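Local coordinates for D-3-phosphoglycerate dehydrogenase-related protein (Vibrio cholerae, PDB 4S1V) that probably catalyses the NAD-dependent oxidation of a D-2-hydroxy acid such as 3-phosphoglycerate to its 2-oxo acid, at residues 74-77 against 82-85; 122-127 against 132-137. All coordinates share one frame; numbering follows the deposited sequence.

Contact 1 of 2, residues 74-77 against 82-85; sequences ISQT and NHID
Gln76 and His83 meet from opposite directions, the carboxamide coming to the edge of the imidazole, in the plane of the ring, with the two flat groups nearly perpendicular (85°). The touching atoms are OE1 of Gln76 and NE2 of His83, which form a short hydrogen bond of 2.6 Å; the N-H...O angle of 148° makes it somewhat bent. On the histidine side OE1 lies in the ring plane; on the glutamine side NE2 of His83 stands above the carbonyl plane, off the lone pairs. Two torsions explain the approach: with CG of Gln76 anti to the backbone N and the chain bent about CB-CG (chi2 63°), the amide folds back beside the Thr77 carbonyl while OE1 turns to His83. NE2 of Gln76 donates to O of Thr77 at 3.0 Å, almost straight, and also bonds O of Arg55. The amide is thus gripped at both ends, which fixes its rotation.

Beside this polar pair, Ile74 and Ile84 reach toward each other tip to tip, CG2 of Ile74 lying 3.9 Å from CD1 of Ile84. Ile84 also lays its CG2 over one face of the His83 ring, near the rim.

The loop holding His83 and Ile84 runs from strand 73-76 into helix 86-91, the first half of the beta-alpha-beta crossover to the parallel neighbour strand 95-98. Leu53 of strand 50-53, on the other flank, packs against Ile74, Gln76 and His83, Cys89 of helix 86-91 touches both isoleucines, and helix 294-312 packs on Ser75 and Thr77.

Contact 2 of 2, residues 122-127 against 132-137; sequences PSYIEQ and HWQQNG
With CG of Gln127 placed beside its backbone N (chi1 -76°) and the chain bent at chi2, about CB-CG, the side chain curls over the loop: CB comes to 3.1 Å from Gln135 O, and OE1 to 3.0 Å from CD2 of His132. CG of Asn136, between the backbone N and the carbonyl carbon (chi1 67°), sends the amide along the Tyr124 ring, side by side and pointing the same way. CB of Asn136 stands over the ring centre, 3.8 Å from the centroid, a CH-pi contact; ND2 lies over the same face and donates to Gly140 O. After helix 121-129 the chain doubles back, and a type II beta turn from His132 to Gln135 shapes the returning loop, which packs along the helix in the NAD-binding family region and meets the second subunit. His132 N donates to Gln127 O at 2.8 Å, while Tyr124 CA points its hydrogen at Gln135 O, almost straight at 172°. One water lies within hydrogen-bonding distance of Tyr124 O and His132 O and accepts from Gln135 N at 2.9 Å. At the far ends, Tyr124 OH bonds Gln11 of the second subunit, Gln134 NE2 bonds Pro287 O of that subunit, and Gln135 NE2 bonds its Tyr10 O.

In the fold
The two contacts share no secondary-structure element and lie on opposite sides of the chain's centre, their centres 41 Å apart and their nearest atoms about 27 Å apart. Contact 1 is buried: three of its four touching residues are buried, and its chemistry is side chain to side chain, one hydrogen bond beside aliphatic packing within the domain built on the five-stranded parallel sheet. Contact 2 is partly buried, its centre about 27 Å from the centre of the chain, against 15 Å for contact 1, and relies more on backbone, carbonyls and a water than on paired side chains. It also buries more surface, 438 against 155 Å². Another subunit meets contact 2, whereas none in the assembly touches contact 1.

Contact 1 of 2, residues 74-77 against 82-85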
loop_
_atom_site.group_PDB
_atom_site.type_symbol
_atom_site.label_atom_id
_atom_site.label_comp_id
_atom_site.label_asym_id
_atom_site.label_seq_id
_atom_site.Cartn_x
_atom_site.Cartn_y
_atom_site.Cartn_z
ATOM N N ILE C 74 33.322 -7.937 -34.861
ATOM C CA ILE C 74 32.537 -7.866 -33.644
ATOM C C ILE C 74 33.469 -8.110 -32.454
ATOM O O ILE C 74 34.119 -9.147 -32.375
ATOM C CB ILE C 74 31.393 -8.884 -33.657
ATOM C CG1 ILE C 74 30.356 -8.483 -34.717
ATOM C CG2 ILE C 74 30.769 -8.993 -32.270
ATOM C CD1 ILE C 74 29.303 -9.537 -34.977
ATOM N N SER C 75 33.544 -7.144 -31.543
ATOM C CA SER C 75 34.341 -7.315 -30.330
ATOM C C SER C 75 33.420 -7.519 -29.139
ATOM O O SER C 75 32.674 -6.618 -28.759
ATOM C CB SER C 75 35.277 -6.124 -30.100
ATOM O OG SER C 75 36.112 -6.344 -28.963
ATOM N N GLN C 76 33.477 -8.717 -28.568
ATOM C CA GLN C 76 32.586 -9.128 -27.500
ATOM C C GLN C 76 33.167 -8.747 -26.146
ATOM O O GLN C 76 34.347 -8.998 -25.877
ATOM C CB GLN C 76 32.361 -10.646 -27.584
ATOM C CG GLN C 76 31.384 -11.225 -26.572
ATOM C CD GLN C 76 29.977 -10.676 -26.744
ATOM O OE1 GLN C 76 29.355 -10.869 -27.782
ATOM N NE2 GLN C 76 29.475 -9.987 -25.722
ATOM N N THR C 77 32.353 -8.110 -25.307
ATOM C CA THR C 77 32.688 -7.959 -23.894
ATOM C C THR C 77 32.450 -9.320 -23.251
ATOM O O THR C 77 31.373 -9.915 -23.428
ATOM C CB THR C 77 31.812 -6.911 -23.184
ATOM O OG1 THR C 77 30.429 -7.152 -23.483
ATOM C CG2 THR C 77 32.216 -5.478 -23.602
ATOM N N ASN C 82 25.122 -17.719 -26.153
ATOM C CA ASN C 82 23.905 -17.960 -26.919
ATOM C C ASN C 82 23.433 -16.895 -27.918
ATOM O O ASN C 82 22.684 -17.197 -28.833
ATOM C CB ASN C 82 22.773 -18.329 -25.946
ATOM C CG ASN C 82 23.096 -19.564 -25.119
ATOM O OD1 ASN C 82 23.323 -20.648 -25.660
ATOM N ND2 ASN C 82 23.125 -19.404 -23.804
ATOM N N HIS C 83 23.881 -15.657 -27.742
ATOM C CA HIS C 83 23.397 -14.532 -28.542
ATOM C C HIS C 83 24.139 -14.366 -29.850
ATOM O O HIS C 83 23.760 -13.520 -30.674
ATOM C CB HIS C 83 23.521 -13.247 -27.732
ATOM C CG HIS C 83 24.947 -12.814 -27.536
ATOM N ND1 HIS C 83 25.809 -13.503 -26.764
ATOM C CD2 HIS C 83 25.668 -11.760 -28.094
ATOM C CE1 HIS C 83 27.016 -12.904 -26.805
ATOM N NE2 HIS C 83 26.926 -11.837 -27.620
ATOM N N ILE C 84 25.198 -15.155 -30.052
ATOM C CA ILE C 84 26.078 -15.007 -31.216
ATOM C C ILE C 84 26.587 -16.359 -31.756
ATOM O O ILE C 84 26.880 -17.275 -30.988
ATOM C CB ILE C 84 27.246 -14.022 -30.921
ATOM C CG1 ILE C 84 27.956 -13.595 -32.218
ATOM C CG2 ILE C 84 28.217 -14.597 -29.895
ATOM C CD1 ILE C 84 28.992 -12.495 -32.041
ATOM N N ASP C 85 26.675 -16.470 -33.079
ATOM C CA ASP C 85 27.065 -17.714 -33.746
ATOM C C ASP C 85 28.352 -17.486 -34.533
ATOM O O ASP C 85 28.322 -17.026 -35.683
ATOM C CB ASP C 85 25.933 -18.180 -34.673
ATOM C CG ASP C 85 26.195 -19.547 -35.306
ATOM O OD1 ASP C 85 27.367 -19.932 -35.522
ATOM O OD2 ASP C 85 25.197 -20.237 -35.609
#

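Contact 2 of 2, residues 122-127 against 132-137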
loop_
_atom_site.group_PDB
_atom_site.type_symbol
_atom_site.label_atom_id
_atom_site.label_comp_id
_atom_site.label_asym_id
_atom_site.label_seq_id
_atom_site.Cartn_x
_atom_site.Cartn_y
_atom_site.Cartn_z
ATOM N N PRO C 122 13.410 -2.977 -0.462
ATOM C CA PRO C 122 12.875 -1.986 -1.410
ATOM C C PRO C 122 11.481 -1.456 -1.041
ATOM O O PRO C 122 11.237 -0.253 -1.160
ATOM C CB PRO C 122 12.827 -2.751 -2.747
ATOM C CG PRO C 122 13.742 -3.920 -2.571
ATOM C CD PRO C 122 13.639 -4.281 -1.118
ATOM N N SER C 123 10.593 -2.342 -0.584
ATOM C CA SER C 123 9.237 -1.952 -0.179
ATOM C C SER C 123 9.243 -1.064 1.063
ATOM O O SER C 123 8.479 -0.110 1.142
ATOM C CB SER C 123 8.359 -3.181 0.086
ATOM O OG SER C 123 8.399 -4.072 -1.008
ATOM N N TYR C 124 10.081 -1.406 2.040
ATOM C CA TYR C 124 10.235 -0.592 3.248
ATOM C C TYR C 124 10.668 0.830 2.878
ATOM O O TYR C 124 10.071 1.806 3.330
ATOM C CB TYR C 124 11.259 -1.216 4.210
ATOM C CG TYR C 124 10.707 -2.169 5.265
ATOM C CD1 TYR C 124 9.699 -1.769 6.146
ATOM C CD2 TYR C 124 11.233 -3.450 5.412
ATOM C CE1 TYR C 124 9.221 -2.622 7.129
ATOM C CE2 TYR C 124 10.761 -4.317 6.395
ATOM C CZ TYR C 124 9.755 -3.900 7.250
ATOM O OH TYR C 124 9.289 -4.752 8.220
ATOM N N ILE C 125 11.711 0.918 2.053
ATOM C CA ILE C 125 12.258 2.182 1.567
ATOM C C ILE C 125 11.221 2.982 0.770
ATOM O O ILE C 125 10.998 4.161 1.045
ATOM C CB ILE C 125 13.549 1.934 0.747
ATOM C CG1 ILE C 125 14.670 1.484 1.694
ATOM C CG2 ILE C 125 13.960 3.178 -0.042
ATOM C CD1 ILE C 125 15.856 0.846 1.005
ATOM N N GLU C 126 10.569 2.332 -0.188
ATOM C CA GLU C 126 9.532 2.993 -0.990
ATOM C C GLU C 126 8.368 3.530 -0.146
ATOM O O GLU C 126 7.873 4.634 -0.399
ATOM C CB GLU C 126 9.017 2.045 -2.071
ATOM C CG GLU C 126 7.956 2.631 -2.982
ATOM C CD GLU C 126 7.218 1.547 -3.742
ATOM O OE1 GLU C 126 7.800 0.991 -4.699
ATOM O OE2 GLU C 126 6.064 1.239 -3.371
ATOM N N GLN C 127 7.932 2.756 0.847
ATOM C CA GLN C 127 6.859 3.193 1.741
ATOM C C GLN C 127 7.293 4.382 2.592
ATOM O O GLN C 127 6.494 5.283 2.867
ATOM C CB GLN C 127 6.381 2.049 2.637
ATOM C CG GLN C 127 5.485 1.032 1.941
ATOM C CD GLN C 127 4.116 1.587 1.565
ATOM O OE1 GLN C 127 3.494 2.327 2.331
ATOM N NE2 GLN C 127 3.635 1.213 0.387
ATOM N N HIS C 132 5.079 6.568 4.902
ATOM C CA HIS C 132 4.618 5.509 5.796
ATOM C C HIS C 132 5.792 4.870 6.478
ATOM O O HIS C 132 6.553 4.119 5.857
ATOM C CB HIS C 132 3.786 4.478 5.034
ATOM C CG HIS C 132 2.643 5.084 4.235
ATOM N ND1 HIS C 132 1.690 5.849 4.800
ATOM C CD2 HIS C 132 2.334 5.011 2.880
ATOM C CE1 HIS C 132 0.813 6.246 3.859
ATOM N NE2 HIS C 132 1.205 5.731 2.684
ATOM N N TRP C 133 5.948 5.180 7.765
ATOM C CA TRP C 133 7.092 4.740 8.556
ATOM C C TRP C 133 7.048 3.265 8.826
ATOM O O TRP C 133 6.070 2.756 9.380
ATOM C CB TRP C 133 7.137 5.504 9.875
ATOM C CG TRP C 133 8.258 5.067 10.789
ATOM C CD1 TRP C 133 8.171 4.232 11.899
ATOM C CD2 TRP C 133 9.684 5.428 10.697
ATOM N NE1 TRP C 133 9.405 4.058 12.476
ATOM C CE2 TRP C 133 10.351 4.748 11.811
ATOM C CE3 TRP C 133 10.443 6.219 9.834
ATOM C CZ2 TRP C 133 11.717 4.867 12.035
ATOM C CZ3 TRP C 133 11.818 6.326 10.065
ATOM C CH2 TRP C 133 12.440 5.668 11.140
ATOM N N GLN C 134 8.111 2.567 8.437
ATOM C CA GLN C 134 8.280 1.138 8.735
ATOM C C GLN C 134 7.113 0.274 8.217
ATOM O O GLN C 134 6.606 -0.598 8.919
ATOM C CB GLN C 134 8.529 0.930 10.242
ATOM C CG GLN C 134 9.257 -0.359 10.585
ATOM C CD GLN C 134 9.742 -0.398 12.023
ATOM O OE1 GLN C 134 9.101 -1.001 12.880
ATOM N NE2 GLN C 134 10.880 0.241 12.292
ATOM N N GLN C 135 6.695 0.532 6.981
ATOM C CA GLN C 135 5.672 -0.281 6.315
ATOM C C GLN C 135 6.301 -0.847 5.053
ATOM O O GLN C 135 7.254 -0.275 4.518
ATOM C CB GLN C 135 4.430 0.554 5.934
ATOM C CG GLN C 135 3.649 1.183 7.086
ATOM C CD GLN C 135 3.108 0.164 8.079
ATOM O OE1 GLN C 135 2.730 -0.947 7.709
ATOM N NE2 GLN C 135 3.065 0.543 9.350
ATOM N N ASN C 136 5.767 -1.962 4.572
ATOM C CA ASN C 136 6.326 -2.611 3.393
ATOM C C ASN C 136 5.262 -3.229 2.475
ATOM O O ASN C 136 5.566 -4.106 1.666
ATOM C CB ASN C 136 7.372 -3.651 3.807
ATOM C CG ASN C 136 6.772 -4.829 4.553
ATOM O OD1 ASN C 136 5.555 -4.920 4.732
ATOM N ND2 ASN C 136 7.630 -5.750 4.990
ATOM N N GLY C 137 4.022 -2.763 2.609
ATOM C CA GLY C 137 2.910 -3.276 1.808
ATOM C C GLY C 137 2.346 -4.591 2.314
ATOM O O GLY C 137 1.921 -5.428 1.525
HETATM O O HOH W 1 8.556 2.352 5.648
#